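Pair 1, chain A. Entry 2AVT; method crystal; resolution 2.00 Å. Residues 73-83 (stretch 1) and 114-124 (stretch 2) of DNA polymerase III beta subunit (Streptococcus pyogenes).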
# COMPACT_ATOMS: atom_id res chain seq x y z
N GLY A 73 -30.86 -19.09 11.81
CA GLY A 73 -29.85 -19.11 12.86
C GLY A 73 -29.10 -17.80 12.98
O GLY A 73 -29.29 -16.89 12.18
N ALA A 74 -28.25 -17.71 13.99
CA ALA A 74 -27.46 -16.51 14.21
C ALA A 74 -26.15 -16.88 14.89
O ALA A 74 -26.12 -17.68 15.83
CB ALA A 74 -28.26 -15.52 15.04
N ILE A 75 -25.05 -16.30 14.43
CA ILE A 75 -23.75 -16.60 15.01
C ILE A 75 -22.77 -15.46 14.82
O ILE A 75 -22.95 -14.63 13.93
CB ILE A 75 -23.15 -17.90 14.37
CG1 ILE A 75 -21.94 -18.38 15.17
CG2 ILE A 75 -22.71 -17.63 12.92
CD1 ILE A 75 -21.31 -19.63 14.60
N LEU A 76 -21.75 -15.42 15.68
CA LEU A 76 -20.69 -14.43 15.64
C LEU A 76 -19.36 -15.13 15.31
O LEU A 76 -19.03 -16.17 15.89
CB LEU A 76 -20.54 -13.72 16.99
CG LEU A 76 -21.74 -13.02 17.65
CD1 LEU A 76 -21.27 -12.36 18.95
CD2 LEU A 76 -22.31 -11.98 16.69
N LEU A 77 -18.58 -14.54 14.41
CA LEU A 77 -17.29 -15.08 14.00
C LEU A 77 -16.31 -13.92 13.91
O LEU A 77 -16.73 -12.79 13.61
CB LEU A 77 -17.42 -15.76 12.62
CG LEU A 77 -18.34 -16.98 12.51
CD1 LEU A 77 -18.62 -17.34 11.05
CD2 LEU A 77 -17.69 -18.14 13.24
N GLU A 78 -15.03 -14.15 14.17
CA GLU A 78 -14.05 -13.07 14.07
C GLU A 78 -14.08 -12.64 12.61
O GLU A 78 -13.82 -13.44 11.71
CB GLU A 78 -12.64 -13.55 14.43
CG GLU A 78 -12.42 -13.80 15.91
CD GLU A 78 -12.63 -12.56 16.75
OE1 GLU A 78 -12.20 -11.47 16.32
OE2 GLU A 78 -13.21 -12.67 17.85
N ALA A 79 -14.40 -11.37 12.38
CA ALA A 79 -14.53 -10.83 11.02
C ALA A 79 -13.37 -11.02 10.03
O ALA A 79 -13.53 -11.69 9.01
CB ALA A 79 -14.90 -9.37 11.09
N SER A 80 -12.23 -10.38 10.29
CA SER A 80 -11.09 -10.47 9.38
C SER A 80 -10.69 -11.91 9.11
O SER A 80 -10.39 -12.29 7.98
CB SER A 80 -9.89 -9.71 9.96
OG SER A 80 -10.11 -8.32 9.85
N PHE A 81 -10.71 -12.72 10.16
CA PHE A 81 -10.36 -14.12 10.04
C PHE A 81 -11.38 -14.88 9.16
O PHE A 81 -11.01 -15.62 8.25
CB PHE A 81 -10.28 -14.72 11.45
CG PHE A 81 -9.94 -16.18 11.47
CD1 PHE A 81 -8.75 -16.65 10.95
CD2 PHE A 81 -10.82 -17.09 12.04
CE1 PHE A 81 -8.45 -17.99 10.98
CE2 PHE A 81 -10.52 -18.43 12.08
CZ PHE A 81 -9.33 -18.88 11.55
N PHE A 82 -12.66 -14.66 9.42
CA PHE A 82 -13.70 -15.34 8.67
C PHE A 82 -13.64 -14.99 7.19
O PHE A 82 -13.76 -15.87 6.33
CB PHE A 82 -15.08 -14.97 9.21
CG PHE A 82 -16.21 -15.59 8.44
CD1 PHE A 82 -16.32 -16.96 8.34
CD2 PHE A 82 -17.17 -14.79 7.83
CE1 PHE A 82 -17.38 -17.54 7.65
CE2 PHE A 82 -18.23 -15.36 7.14
CZ PHE A 82 -18.34 -16.74 7.05
N ILE A 83 -13.47 -13.71 6.91
CA ILE A 83 -13.39 -13.23 5.54
C ILE A 83 -12.19 -13.79 4.79
O ILE A 83 -12.30 -14.13 3.62
CB ILE A 83 -13.38 -11.69 5.49
CG1 ILE A 83 -14.70 -11.16 6.03
CG2 ILE A 83 -13.12 -11.22 4.08
CD1 ILE A 83 -14.76 -9.62 6.12
N THR A 114 -13.82 -25.99 9.56
CA THR A 114 -14.73 -25.75 10.67
C THR A 114 -14.18 -24.62 11.54
O THR A 114 -13.00 -24.63 11.89
CB THR A 114 -14.90 -27.02 11.51
OG1 THR A 114 -15.28 -28.10 10.66
CG2 THR A 114 -15.98 -26.82 12.59
N LEU A 115 -15.04 -23.66 11.87
CA LEU A 115 -14.64 -22.52 12.69
C LEU A 115 -15.45 -22.42 13.97
O LEU A 115 -16.65 -22.72 13.98
CB LEU A 115 -14.81 -21.22 11.92
CG LEU A 115 -14.12 -21.15 10.56
CD1 LEU A 115 -14.50 -19.86 9.88
CD2 LEU A 115 -12.60 -21.27 10.75
N LYS A 116 -14.80 -22.00 15.06
CA LYS A 116 -15.51 -21.84 16.32
C LYS A 116 -16.04 -20.41 16.38
O LYS A 116 -15.32 -19.45 16.05
CB LYS A 116 -14.57 -22.11 17.51
CG LYS A 116 -15.16 -21.82 18.89
CD LYS A 116 -16.55 -22.44 19.07
CE LYS A 116 -16.66 -23.18 20.39
NZ LYS A 116 -16.23 -22.34 21.54
N GLY A 117 -17.30 -20.26 16.76
CA GLY A 117 -17.89 -18.94 16.85
C GLY A 117 -18.52 -18.67 18.21
O GLY A 117 -18.30 -19.41 19.17
N LYS A 118 -19.31 -17.61 18.31
CA LYS A 118 -19.94 -17.28 19.58
C LYS A 118 -21.42 -17.01 19.40
O LYS A 118 -21.87 -16.65 18.31
CB LYS A 118 -19.28 -16.05 20.20
CG LYS A 118 -17.82 -16.21 20.58
CD LYS A 118 -17.33 -14.99 21.34
CE LYS A 118 -15.86 -15.10 21.73
NZ LYS A 118 -14.97 -15.00 20.55
N ASP A 119 -22.15 -17.17 20.50
CA ASP A 119 -23.59 -16.93 20.52
C ASP A 119 -23.82 -15.44 20.29
O ASP A 119 -23.11 -14.61 20.86
CB ASP A 119 -24.15 -17.33 21.89
CG ASP A 119 -25.66 -17.39 21.90
OD1 ASP A 119 -26.32 -16.34 21.67
OD2 ASP A 119 -26.18 -18.49 22.13
N VAL A 120 -24.80 -15.10 19.47
CA VAL A 120 -25.08 -13.69 19.17
C VAL A 120 -25.51 -12.85 20.36
O VAL A 120 -25.41 -11.63 20.30
CB VAL A 120 -26.15 -13.55 18.06
CG1 VAL A 120 -25.61 -14.05 16.74
CG2 VAL A 120 -27.41 -14.31 18.46
N ASP A 121 -26.00 -13.47 21.43
CA ASP A 121 -26.42 -12.69 22.58
C ASP A 121 -25.25 -11.94 23.20
O ASP A 121 -25.44 -11.08 24.06
CB ASP A 121 -27.10 -13.57 23.64
CG ASP A 121 -26.24 -14.74 24.07
OD1 ASP A 121 -25.04 -14.54 24.33
OD2 ASP A 121 -26.79 -15.87 24.17
N GLN A 122 -24.04 -12.24 22.76
CA GLN A 122 -22.87 -11.55 23.29
C GLN A 122 -22.67 -10.21 22.57
O GLN A 122 -21.91 -9.35 23.03
CB GLN A 122 -21.61 -12.42 23.14
CG GLN A 122 -21.68 -13.71 23.94
CD GLN A 122 -20.36 -14.48 23.94
OE1 GLN A 122 -19.29 -13.89 24.05
NE2 GLN A 122 -20.45 -15.80 23.86
N TYR A 123 -23.36 -10.02 21.45
CA TYR A 123 -23.24 -8.80 20.66
C TYR A 123 -24.20 -7.70 21.13
O TYR A 123 -25.34 -7.98 21.47
CB TYR A 123 -23.54 -9.12 19.19
CG TYR A 123 -22.89 -8.17 18.22
CD1 TYR A 123 -21.52 -8.26 17.95
CD2 TYR A 123 -23.62 -7.16 17.61
CE1 TYR A 123 -20.90 -7.36 17.10
CE2 TYR A 123 -23.01 -6.26 16.77
CZ TYR A 123 -21.65 -6.36 16.52
OH TYR A 123 -21.06 -5.44 15.70
N PRO A 124 -23.76 -6.44 21.14
CA PRO A 124 -24.63 -5.34 21.58
C PRO A 124 -25.78 -5.13 20.61
O PRO A 124 -25.63 -5.28 19.40
CB PRO A 124 -23.69 -4.15 21.62
CG PRO A 124 -22.72 -4.46 20.50
CD PRO A 124 -22.43 -5.93 20.73
O HOH W 1 -26.21 -17.28 18.44
O HOH W 2 -14.51 -16.90 15.13
O HOH W 3 -16.37 -14.13 17.73

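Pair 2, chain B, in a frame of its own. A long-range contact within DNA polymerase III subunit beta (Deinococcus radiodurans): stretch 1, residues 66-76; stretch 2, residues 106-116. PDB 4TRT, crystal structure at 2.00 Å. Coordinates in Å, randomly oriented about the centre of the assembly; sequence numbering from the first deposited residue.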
# COMPACT_ATOMS: atom_id res chain seq x y z
N GLU B 66 22.71 12.90 -29.53
CA GLU B 66 22.28 11.77 -30.32
C GLU B 66 21.01 11.24 -29.65
O GLU B 66 20.85 11.39 -28.44
CB GLU B 66 23.38 10.71 -30.31
CG GLU B 66 23.20 9.56 -31.28
CD GLU B 66 24.39 8.60 -31.26
OE1 GLU B 66 25.45 8.96 -30.71
OE2 GLU B 66 24.26 7.48 -31.79
N ASN B 67 20.10 10.68 -30.43
CA ASN B 67 18.84 10.17 -29.89
C ASN B 67 18.89 8.66 -29.72
O ASN B 67 19.63 7.99 -30.43
CB ASN B 67 17.67 10.54 -30.79
CG ASN B 67 17.55 12.03 -31.05
OD1 ASN B 67 17.93 12.85 -30.21
ND2 ASN B 67 17.03 12.38 -32.20
N PHE B 68 18.12 8.14 -28.78
CA PHE B 68 18.09 6.70 -28.53
C PHE B 68 16.81 6.30 -27.83
O PHE B 68 16.10 7.16 -27.32
CB PHE B 68 19.32 6.26 -27.69
CG PHE B 68 19.40 6.91 -26.34
CD1 PHE B 68 20.06 8.12 -26.18
CD2 PHE B 68 18.84 6.31 -25.23
CE1 PHE B 68 20.15 8.71 -24.93
CE2 PHE B 68 18.92 6.90 -23.97
CZ PHE B 68 19.57 8.12 -23.83
N VAL B 69 16.53 4.99 -27.81
CA VAL B 69 15.46 4.43 -27.02
C VAL B 69 16.00 3.39 -26.03
O VAL B 69 16.96 2.68 -26.30
CB VAL B 69 14.34 3.80 -27.88
CG1 VAL B 69 13.68 4.86 -28.77
CG2 VAL B 69 14.87 2.63 -28.71
N VAL B 70 15.37 3.33 -24.86
CA VAL B 70 15.69 2.35 -23.83
C VAL B 70 14.36 1.93 -23.17
O VAL B 70 13.39 2.68 -23.22
CB VAL B 70 16.63 2.92 -22.74
CG1 VAL B 70 18.08 2.93 -23.19
CG2 VAL B 70 16.17 4.31 -22.31
N PRO B 71 14.31 0.72 -22.58
CA PRO B 71 13.10 0.32 -21.85
C PRO B 71 12.81 1.31 -20.71
O PRO B 71 13.68 1.55 -19.86
CB PRO B 71 13.45 -1.07 -21.30
CG PRO B 71 14.66 -1.52 -22.04
CD PRO B 71 15.39 -0.28 -22.46
N ALA B 72 11.61 1.89 -20.72
CA ALA B 72 11.29 3.01 -19.86
C ALA B 72 11.32 2.67 -18.37
O ALA B 72 11.87 3.44 -17.58
CB ALA B 72 9.93 3.60 -20.24
N HIS B 73 10.75 1.53 -17.99
CA HIS B 73 10.63 1.22 -16.55
C HIS B 73 11.93 0.79 -15.95
O HIS B 73 12.25 1.16 -14.81
CB HIS B 73 9.53 0.20 -16.31
CG HIS B 73 8.17 0.73 -16.65
ND1 HIS B 73 7.74 0.81 -17.93
CD2 HIS B 73 7.15 1.25 -15.85
CE1 HIS B 73 6.52 1.36 -17.95
NE2 HIS B 73 6.15 1.62 -16.69
N LEU B 74 12.70 0.02 -16.70
CA LEU B 74 14.03 -0.38 -16.27
C LEU B 74 14.94 0.85 -16.07
O LEU B 74 15.62 0.93 -15.07
CB LEU B 74 14.66 -1.36 -17.27
CG LEU B 74 16.09 -1.81 -16.97
CD1 LEU B 74 16.16 -2.38 -15.56
CD2 LEU B 74 16.52 -2.86 -17.98
N PHE B 75 14.93 1.78 -17.02
CA PHE B 75 15.75 2.98 -16.93
C PHE B 75 15.36 3.84 -15.73
O PHE B 75 16.22 4.32 -15.01
CB PHE B 75 15.66 3.77 -18.24
CG PHE B 75 16.52 5.02 -18.28
CD1 PHE B 75 17.83 5.01 -17.83
CD2 PHE B 75 16.03 6.18 -18.84
CE1 PHE B 75 18.61 6.15 -17.89
CE2 PHE B 75 16.81 7.33 -18.91
CZ PHE B 75 18.11 7.31 -18.42
N ALA B 76 14.06 3.99 -15.50
CA ALA B 76 13.55 4.74 -14.36
C ALA B 76 13.97 4.10 -13.04
O ALA B 76 14.34 4.78 -12.09
CB ALA B 76 12.03 4.84 -14.44
N LYS B 106 24.91 -0.35 -17.42
CA LYS B 106 24.83 -0.35 -18.88
C LYS B 106 23.47 -0.88 -19.29
O LYS B 106 23.10 -1.97 -18.87
CB LYS B 106 25.88 -1.26 -19.52
CG LYS B 106 27.30 -1.16 -18.99
CD LYS B 106 27.93 0.19 -19.25
CE LYS B 106 29.44 0.11 -18.99
NZ LYS B 106 30.04 1.44 -18.75
N LEU B 107 22.74 -0.14 -20.12
CA LEU B 107 21.49 -0.62 -20.71
C LEU B 107 21.64 -0.77 -22.23
O LEU B 107 22.15 0.13 -22.90
CB LEU B 107 20.34 0.36 -20.48
CG LEU B 107 19.67 0.52 -19.13
CD1 LEU B 107 20.68 1.15 -18.19
CD2 LEU B 107 18.44 1.41 -19.28
N GLN B 108 21.19 -1.91 -22.76
CA GLN B 108 21.07 -2.07 -24.20
C GLN B 108 20.00 -1.13 -24.74
O GLN B 108 18.91 -1.07 -24.19
CB GLN B 108 20.70 -3.51 -24.55
CG GLN B 108 21.88 -4.46 -24.39
CD GLN B 108 23.02 -4.17 -25.34
OE1 GLN B 108 22.88 -4.25 -26.57
NE2 GLN B 108 24.18 -3.84 -24.77
N THR B 109 20.33 -0.38 -25.77
CA THR B 109 19.38 0.54 -26.40
C THR B 109 18.63 -0.19 -27.50
O THR B 109 19.08 -1.24 -27.97
CB THR B 109 20.10 1.75 -27.01
OG1 THR B 109 21.10 1.29 -27.91
CG2 THR B 109 20.77 2.59 -25.93
N GLY B 110 17.51 0.38 -27.95
CA GLY B 110 16.65 -0.25 -28.94
C GLY B 110 16.72 0.39 -30.30
O GLY B 110 17.64 1.15 -30.62
N ASP B 111 15.72 0.07 -31.12
CA ASP B 111 15.69 0.52 -32.51
C ASP B 111 15.03 1.90 -32.60
O ASP B 111 13.86 2.01 -32.90
CB ASP B 111 14.92 -0.51 -33.35
CG ASP B 111 15.04 -0.28 -34.85
OD1 ASP B 111 15.77 0.65 -35.29
OD2 ASP B 111 14.41 -1.05 -35.60
N ILE B 112 15.81 2.95 -32.34
CA ILE B 112 15.29 4.33 -32.40
C ILE B 112 14.66 4.65 -33.78
O ILE B 112 13.63 5.31 -33.85
CB ILE B 112 16.43 5.34 -32.09
CG1 ILE B 112 15.95 6.80 -32.15
CG2 ILE B 112 17.58 5.18 -33.06
CD1 ILE B 112 14.93 7.16 -31.11
N GLU B 113 15.27 4.14 -34.85
CA GLU B 113 14.74 4.38 -36.22
C GLU B 113 13.31 3.91 -36.40
O GLU B 113 12.57 4.49 -37.19
CB GLU B 113 15.63 3.72 -37.28
CG GLU B 113 17.06 4.25 -37.34
CD GLU B 113 17.13 5.72 -37.70
OE1 GLU B 113 17.35 6.04 -38.90
OE2 GLU B 113 16.97 6.57 -36.79
N ALA B 114 12.91 2.86 -35.68
CA ALA B 114 11.56 2.33 -35.78
C ALA B 114 10.56 2.97 -34.81
O ALA B 114 9.37 2.66 -34.88
CB ALA B 114 11.58 0.82 -35.57
N TYR B 115 11.02 3.83 -33.89
CA TYR B 115 10.11 4.50 -32.95
C TYR B 115 9.42 5.69 -33.65
O TYR B 115 10.09 6.47 -34.32
CB TYR B 115 10.84 4.97 -31.68
CG TYR B 115 9.88 5.30 -30.56
CD1 TYR B 115 9.29 6.55 -30.47
CD2 TYR B 115 9.52 4.34 -29.62
CE1 TYR B 115 8.37 6.85 -29.47
CE2 TYR B 115 8.61 4.63 -28.63
CZ TYR B 115 8.03 5.89 -28.55
OH TYR B 115 7.12 6.17 -27.57
N PRO B 116 8.09 5.85 -33.47
CA PRO B 116 7.36 6.90 -34.21
C PRO B 116 7.78 8.32 -33.85
O PRO B 116 8.01 8.59 -32.69
CB PRO B 116 5.90 6.68 -33.77
CG PRO B 116 6.01 6.05 -32.43
CD PRO B 116 7.16 5.09 -32.61
O HOH W 4 18.53 3.56 -29.53

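In both pairs a short strand that runs directly into a helix packs against a second segment, which leaves a strand, passes through a loop and enters a 3-10 turn. The N, CA and C atoms of 14 central residues superpose with an RMSD of 0.9 Å. The strand-to-helix junction matches closely, with Leu A77 on Val B70 and Ala A79 on Ala B72 (CA atoms 0.4 Å apart in each case), and the 3-10 turns align through Val A120 and Ile B112. Asp A119 and Asp B111 are not matched.

The backbone link at the centre is conserved in part. In pair 1, Leu A76 and Lys A118 form a single antiparallel bridge with two hydrogen bonds: Leu A76 N donates to Lys A118 O (2.9 Å), and Lys A118 N donates to Leu A76 O (2.8 Å). In pair 2 the matching residues keep the second bond, from Gly B110 N to Val B69 O (2.9 Å). The first is replaced by a water, which accepts from Val B69 N (3.0 Å) and donates to Gly B110 O (2.8 Å), so the same two backbone groups remain joined, though less directly. Pair 1 uses water at its flanks instead: one molecule connects Ala A74 O with Val A120 N, and another connects Glu A78 N with Lys A116 O.

Next to this link the position of glycine differs. Gly A117 matches Thr B109, and Lys A118 matches Gly B110. At Gly A117 an ideal CB would lie 2.6 Å from Leu A76 O and would also clash with Ile A75 CD1 and Leu A77 CD2, so a side chain would not fit at Gly A117 with its present backbone. The strand lies equally close in pair 2 (Leu A77 CA to Gly A117 CA and Val B70 CA to Thr B109 CA are both 4.8 Å), but there the CA-to-CB bond of Thr B109 points sideways, and its CG2 lies 3.9 Å from Val B70 CG1 and 4.2 Å from Phe B68 CD2. At Gly B110, an ideal CB would be 2.9 Å from Val B69 CG2, again a clash.

The main apolar cluster uses residues of different size. Leu A76 places CD2 3.9 Å from Val A120 CG1 and CD1 4.0 Å from Tyr A123 CB. In pair 2 the shorter Val B69 meets a longer partner: its CG1 lies 3.5 Å from Ile B112 CD1 and 4.1 Å from Tyr B115 CB. A smaller strand residue is thus paired with a larger one on the turn, while the tyrosine is common to both.

Beneath the helix, Leu A115 and Leu B107 occupy the same place with different rotamers, m,t and m,p. Leu A115 contacts two aromatic residues, CD2 reaching Phe A81 CE2 and CD1 approaching the edge of the Phe A82 ring at CD1, both at 3.8 Å. Leu B107 CD2 packs 3.8 Å from Phe B75 CB, whereas Leu B74, in place of Phe A81, stays beyond contact range. At the helix N-cap, Glu A78 forms a long salt bridge to Lys A118 (OE2 to NZ, 4.0 Å); Pro B71 instead rests CD 4.0 Å from Gln B108 O.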